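Local structure of YncI copper-binding domain-containing protein (Nocardia farcinica, 3ESM) at residues Pro25-Thr30 and Val115-Pro120; Val69-Asp74 and Phe88-Gly93. The protein is of unknown function but probably binds copper through a domain of immunoglobulin-like fold. The protein carries 2 engineered substitutions. All blocks are in the same frame, centred on the assembly; numbering follows the deposited sequence.

Interaction 1 (Pro25-Thr30 and Val115-Pro120); sequences PTESET and VAWNQP. With SO4 (sulfate ion), chain C.
The carboxylate of E27 overlaps the rim of the W117 indole, with OE2 3.9 Å from CH2 and 4.1 Å from CZ2, at the ring edge and near its plane. The carboxylate plane itself is turned 58° from that of the indole. E27 gets there by holding CG beside its own backbone N (chi1 -69°) and running extended beyond it. P25 adds a looser touch, its CG 4.5 Å from W117 CZ2 in an oblique approach. One face of the indole is packed by V115 CG1 from the same strand, 3.8 Å above the plane and toward the rim of the ring, and H130 meets the ring edge-to-face. Q107 ties the two segments together: its side chain donates to P25 O and accepts from W117 NE1, the latter bond probably limiting the indole's rotation. Farther along, Q119 NE2 donates to O4 of a sulfate, probably from the crystallisation liquor, at 3.0 Å with a bent N-H...O angle of 137°; H130 ND1 holds the same ion. The contact joins the loop leaving strand 18-25 to strand 114-117, a link between the two sheets of an immunoglobulin-like beta sandwich.

Interaction 2 (Val69-Asp74 and Phe88-Gly93); sequences VTWTAD and FVVSIG
A tryptophan-phenylalanine pair in the core of the immunoglobulin-like beta sandwich joins W71, on strand 66-73 of one sheet, to F88, on strand 85-93 of the other. The two strand segments run roughly antiparallel, at 148°, with their axes 9.1 Å apart; they face each other across the core, and side chains fill the gap. F88 lays its CB over one face of the W71 six-membered ring, a CH-pi contact 3.6 Å from that ring's centroid and almost exactly on the normal. The phenyl ring then continues past the five-membered ring, where F88 CD1 comes to 3.5 Å from W71 CG. The two rings are inclined at 51°, neither stacked nor edge-to-face, and the side chains pass one another pointing opposite ways. With CG of W71 anti to the carbonyl carbon (chi1 -68°), the indole turns a face to F88. V69 CG2, two residues earlier on the same strand, packs toward the rim of the opposite face, 3.8 Å above the plane, giving the indole a methyl on one side and the F88 methylene on the other. At its edge, W71 CZ2 approaches V90 CB to 4.1 Å, with the valine crossing at about a right angle. W54 meets the F88 ring edge-to-face, T48 packs against both W71 and V90, and T72, whose side chain starts away from strand 88-93, packs on T72 of the second subunit. The indole N-H, buried with the rest of the ring, is satisfied by a water lying in the ring plane: W71 NE1 donates to it at 3.0 Å, and the water in turn donates to the V89 carbonyl O at 2.6 Å.

How the interactions relate
Interactions 1 and 2 both bridge the two sheets of the sandwich. They lie about 17 Å apart between centres and about 7 Å between nearest atoms, without touching. Along the chain, both segments of interaction 2 fall within the 84 residues that separate those of interaction 1. On one sheet, strand 18-25, which ends at P25, is the neighbour of strand 85-93, and V24 packs on F88. On the other, strand 114-117 reaches strand 66-73 through strands 100-109 and 33-43. The centre of interaction 2 is about 7 Å from the centre of the chain, that of interaction 1 about 12 Å. The bound sulfate lies beside segment 115-120, on the side of interaction 1.

Interaction 1 (Pro25-Thr30 and Val115-Pro120)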
loop_
_atom_site.group_PDB
_atom_site.type_symbol
_atom_site.label_atom_id
_atom_site.label_comp_id
_atom_site.label_asym_id
_atom_site.label_seq_id
_atom_site.Cartn_x
_atom_site.Cartn_y
_atom_site.Cartn_z
ATOM N N PRO A 25 -2.870 9.750 -11.286
ATOM C CA PRO A 25 -3.356 11.056 -10.827
ATOM C C PRO A 25 -3.580 11.054 -9.339
ATOM O O PRO A 25 -4.070 10.080 -8.814
ATOM C CB PRO A 25 -4.732 11.148 -11.471
ATOM C CG PRO A 25 -5.226 9.693 -11.455
ATOM C CD PRO A 25 -3.973 8.891 -11.769
ATOM N N THR A 26 -3.277 12.167 -8.666
ATOM C CA THR A 26 -3.648 12.300 -7.271
ATOM C C THR A 26 -5.051 12.884 -7.184
ATOM O O THR A 26 -5.254 14.063 -7.448
ATOM C CB THR A 26 -2.593 13.150 -6.510
ATOM O OG1 THR A 26 -1.370 12.401 -6.462
ATOM C CG2 THR A 26 -3.031 13.411 -5.084
ATOM N N GLU A 27 -6.016 12.032 -6.849
ATOM C CA GLU A 27 -7.437 12.412 -6.863
ATOM C C GLU A 27 -7.958 12.698 -5.470
ATOM O O GLU A 27 -8.909 12.081 -4.990
ATOM C CB GLU A 27 -8.250 11.345 -7.605
ATOM C CG GLU A 27 -7.887 11.413 -9.083
ATOM C CD GLU A 27 -8.626 10.443 -9.997
ATOM O OE1 GLU A 27 -8.495 10.644 -11.228
ATOM O OE2 GLU A 27 -9.330 9.510 -9.525
ATOM N N SER A 28 -7.295 13.639 -4.822
ATOM C CA SER A 28 -7.714 14.140 -3.545
ATOM C C SER A 28 -7.435 15.621 -3.589
ATOM O O SER A 28 -6.536 16.077 -4.302
ATOM C CB SER A 28 -6.889 13.521 -2.412
ATOM O OG SER A 28 -7.149 14.192 -1.198
ATOM N N GLU A 29 -8.183 16.383 -2.808
ATOM C CA GLU A 29 -7.848 17.800 -2.687
ATOM C C GLU A 29 -6.828 18.086 -1.586
ATOM O O GLU A 29 -6.276 19.187 -1.523
ATOM C CB GLU A 29 -9.110 18.624 -2.486
ATOM C CG GLU A 29 -9.974 18.592 -3.726
ATOM C CD GLU A 29 -11.119 19.561 -3.632
ATOM O OE1 GLU A 29 -11.490 19.914 -2.487
ATOM O OE2 GLU A 29 -11.628 19.973 -4.700
ATOM N N THR A 30 -6.566 17.103 -0.730
ATOM C CA THR A 30 -5.678 17.314 0.392
ATOM C C THR A 30 -4.565 16.276 0.548
ATOM O O THR A 30 -3.467 16.600 1.001
ATOM C CB THR A 30 -6.466 17.324 1.688
ATOM O OG1 THR A 30 -7.353 16.187 1.705
ATOM C CG2 THR A 30 -7.278 18.626 1.767
ATOM N N VAL A 115 -6.590 3.349 -2.806
ATOM C CA VAL A 115 -7.532 3.236 -3.915
ATOM C C VAL A 115 -7.175 2.075 -4.818
ATOM O O VAL A 115 -6.038 1.972 -5.297
ATOM C CB VAL A 115 -7.610 4.518 -4.721
ATOM C CG1 VAL A 115 -8.540 4.326 -5.908
ATOM C CG2 VAL A 115 -8.069 5.672 -3.836
ATOM N N ALA A 116 -8.161 1.195 -5.048
ATOM C CA ALA A 116 -7.968 0.008 -5.895
ATOM C C ALA A 116 -8.298 0.338 -7.337
ATOM O O ALA A 116 -9.395 0.856 -7.618
ATOM C CB ALA A 116 -8.859 -1.129 -5.413
ATOM N N TRP A 117 -7.382 0.035 -8.243
ATOM C CA TRP A 117 -7.606 0.216 -9.678
ATOM C C TRP A 117 -7.648 -1.186 -10.253
ATOM O O TRP A 117 -6.674 -1.673 -10.846
ATOM C CB TRP A 117 -6.505 1.047 -10.334
ATOM C CG TRP A 117 -6.407 2.451 -9.825
ATOM C CD1 TRP A 117 -5.646 2.910 -8.780
ATOM C CD2 TRP A 117 -7.085 3.590 -10.356
ATOM N NE1 TRP A 117 -5.817 4.272 -8.636
ATOM C CE2 TRP A 117 -6.689 4.714 -9.598
ATOM C CE3 TRP A 117 -7.975 3.770 -11.418
ATOM C CZ2 TRP A 117 -7.170 6.010 -9.871
ATOM C CZ3 TRP A 117 -8.464 5.039 -11.686
ATOM C CH2 TRP A 117 -8.053 6.148 -10.925
ATOM N N ASN A 118 -8.778 -1.833 -10.051
ATOM C CA ASN A 118 -8.892 -3.262 -10.303
ATOM C C ASN A 118 -10.187 -3.676 -10.990
ATOM O O ASN A 118 -10.466 -4.872 -11.098
ATOM C CB ASN A 118 -8.703 -4.072 -9.017
ATOM C CG ASN A 118 -9.802 -3.855 -8.025
ATOM O OD1 ASN A 118 -10.656 -2.989 -8.211
ATOM N ND2 ASN A 118 -9.790 -4.645 -6.937
ATOM N N GLN A 119 -10.938 -2.706 -11.495
ATOM C CA GLN A 119 -12.221 -3.047 -12.153
ATOM C C GLN A 119 -11.980 -3.453 -13.588
ATOM O O GLN A 119 -11.061 -2.973 -14.233
ATOM C CB GLN A 119 -13.179 -1.856 -12.056
ATOM C CG GLN A 119 -13.461 -1.495 -10.575
ATOM C CD GLN A 119 -14.263 -0.205 -10.391
ATOM O OE1 GLN A 119 -14.211 0.700 -11.210
ATOM N NE2 GLN A 119 -14.959 -0.104 -9.253
ATOM N N PRO A 120 -12.840 -4.317 -14.127
ATOM C CA PRO A 120 -12.621 -4.716 -15.521
ATOM C C PRO A 120 -13.076 -3.603 -16.458
ATOM O O PRO A 120 -13.707 -2.670 -15.980
ATOM C CB PRO A 120 -13.514 -5.952 -15.667
ATOM C CG PRO A 120 -14.632 -5.745 -14.670
ATOM C CD PRO A 120 -13.953 -5.019 -13.482
HETATM S S SO4 C . -16.030 3.465 -7.736
HETATM O O1 SO4 C . -15.658 4.862 -7.472
HETATM O O2 SO4 C . -17.291 3.430 -8.480
HETATM O O3 SO4 C . -16.201 2.743 -6.473
HETATM O O4 SO4 C . -14.995 2.806 -8.546
#

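Interaction 2 (Val69-Asp74 and Phe88-Gly93)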
loop_
_atom_site.group_PDB
_atom_site.type_symbol
_atom_site.label_atom_id
_atom_site.label_comp_id
_atom_site.label_asym_id
_atom_site.label_seq_id
_atom_site.Cartn_x
_atom_site.Cartn_y
_atom_site.Cartn_z
ATOM N N VAL A 69 5.145 -4.977 -8.470
ATOM C CA VAL A 69 6.217 -3.983 -8.262
ATOM C C VAL A 69 5.603 -2.917 -7.393
ATOM O O VAL A 69 4.412 -2.579 -7.551
ATOM C CB VAL A 69 6.737 -3.391 -9.590
ATOM C CG1 VAL A 69 5.584 -2.910 -10.505
ATOM C CG2 VAL A 69 7.745 -2.249 -9.324
ATOM N N THR A 70 6.388 -2.400 -6.444
ATOM C CA THR A 70 5.849 -1.360 -5.561
ATOM C C THR A 70 6.829 -0.214 -5.492
ATOM O O THR A 70 8.045 -0.446 -5.315
ATOM C CB THR A 70 5.631 -1.862 -4.125
ATOM O OG1 THR A 70 4.688 -2.931 -4.099
ATOM C CG2 THR A 70 5.146 -0.705 -3.217
ATOM N N TRP A 71 6.346 1.010 -5.687
ATOM C CA TRP A 71 7.183 2.214 -5.475
ATOM C C TRP A 71 6.676 2.906 -4.226
ATOM O O TRP A 71 5.458 3.023 -4.034
ATOM C CB TRP A 71 7.018 3.186 -6.642
ATOM C CG TRP A 71 7.559 2.731 -7.932
ATOM C CD1 TRP A 71 8.813 2.993 -8.423
ATOM C CD2 TRP A 71 6.864 1.997 -8.952
ATOM N NE1 TRP A 71 8.941 2.446 -9.682
ATOM C CE2 TRP A 71 7.768 1.826 -10.032
ATOM C CE3 TRP A 71 5.573 1.452 -9.045
ATOM C CZ2 TRP A 71 7.407 1.183 -11.225
ATOM C CZ3 TRP A 71 5.210 0.796 -10.219
ATOM C CH2 TRP A 71 6.130 0.648 -11.289
ATOM N N THR A 72 7.585 3.392 -3.386
ATOM C CA THR A 72 7.196 3.977 -2.103
ATOM C C THR A 72 7.986 5.240 -1.927
ATOM O O THR A 72 9.206 5.230 -2.121
ATOM C CB THR A 72 7.552 3.054 -0.932
ATOM O OG1 THR A 72 6.926 1.774 -1.127
ATOM C CG2 THR A 72 7.040 3.682 0.389
ATOM N N ALA A 73 7.297 6.321 -1.556
ATOM C CA ALA A 73 7.975 7.610 -1.353
ATOM C C ALA A 73 8.848 7.543 -0.099
ATOM O O ALA A 73 8.394 7.082 0.956
ATOM C CB ALA A 73 6.897 8.697 -1.213
ATOM N N ASP A 74 10.147 7.857 -0.255
ATOM C CA ASP A 74 11.043 7.952 0.895
ATOM C C ASP A 74 10.561 8.943 1.947
ATOM O O ASP A 74 9.927 9.927 1.646
ATOM C CB ASP A 74 12.437 8.400 0.454
ATOM C CG ASP A 74 13.062 7.448 -0.529
ATOM O OD1 ASP A 74 12.624 6.292 -0.589
ATOM O OD2 ASP A 74 13.979 7.893 -1.260
ATOM N N PHE A 88 5.369 6.194 -13.192
ATOM C CA PHE A 88 6.091 5.113 -12.540
ATOM C C PHE A 88 6.420 4.172 -13.690
ATOM O O PHE A 88 5.505 3.704 -14.397
ATOM C CB PHE A 88 5.170 4.417 -11.541
ATOM C CG PHE A 88 4.782 5.276 -10.379
ATOM C CD1 PHE A 88 5.568 5.308 -9.235
ATOM C CD2 PHE A 88 3.622 6.046 -10.428
ATOM C CE1 PHE A 88 5.209 6.102 -8.153
ATOM C CE2 PHE A 88 3.265 6.841 -9.346
ATOM C CZ PHE A 88 4.062 6.864 -8.224
ATOM N N VAL A 89 7.696 3.838 -13.842
ATOM C CA VAL A 89 8.134 3.163 -15.069
ATOM C C VAL A 89 8.794 1.821 -14.769
ATOM O O VAL A 89 9.666 1.692 -13.885
ATOM C CB VAL A 89 9.150 4.025 -15.847
ATOM C CG1 VAL A 89 9.649 3.254 -17.050
ATOM C CG2 VAL A 89 8.534 5.361 -16.229
ATOM N N VAL A 90 8.327 0.783 -15.458
ATOM C CA VAL A 90 8.922 -0.526 -15.257
ATOM C C VAL A 90 9.115 -1.200 -16.621
ATOM O O VAL A 90 8.227 -1.156 -17.460
ATOM C CB VAL A 90 8.067 -1.395 -14.303
ATOM C CG1 VAL A 90 6.654 -1.668 -14.883
ATOM C CG2 VAL A 90 8.794 -2.698 -13.873
ATOM N N SER A 91 10.274 -1.808 -16.819
ATOM C CA SER A 91 10.560 -2.509 -18.063
ATOM C C SER A 91 10.339 -3.990 -17.838
ATOM O O SER A 91 10.983 -4.584 -16.980
ATOM C CB SER A 91 12.010 -2.274 -18.459
ATOM O OG SER A 91 12.364 -3.108 -19.546
ATOM N N ILE A 92 9.432 -4.587 -18.610
ATOM C CA ILE A 92 9.069 -5.972 -18.343
ATOM C C ILE A 92 8.981 -6.786 -19.621
ATOM O O ILE A 92 8.745 -6.246 -20.722
ATOM C CB ILE A 92 7.691 -6.054 -17.643
ATOM C CG1 ILE A 92 6.586 -5.461 -18.530
ATOM C CG2 ILE A 92 7.764 -5.343 -16.303
ATOM C CD1 ILE A 92 5.138 -5.535 -17.954
ATOM N N GLY A 93 9.132 -8.092 -19.442
ATOM C CA GLY A 93 8.877 -9.021 -20.535
ATOM C C GLY A 93 9.233 -10.422 -20.113
ATOM O O GLY A 93 9.891 -10.639 -19.084
HETATM O O HOH W 1 10.869 2.909 -11.945
#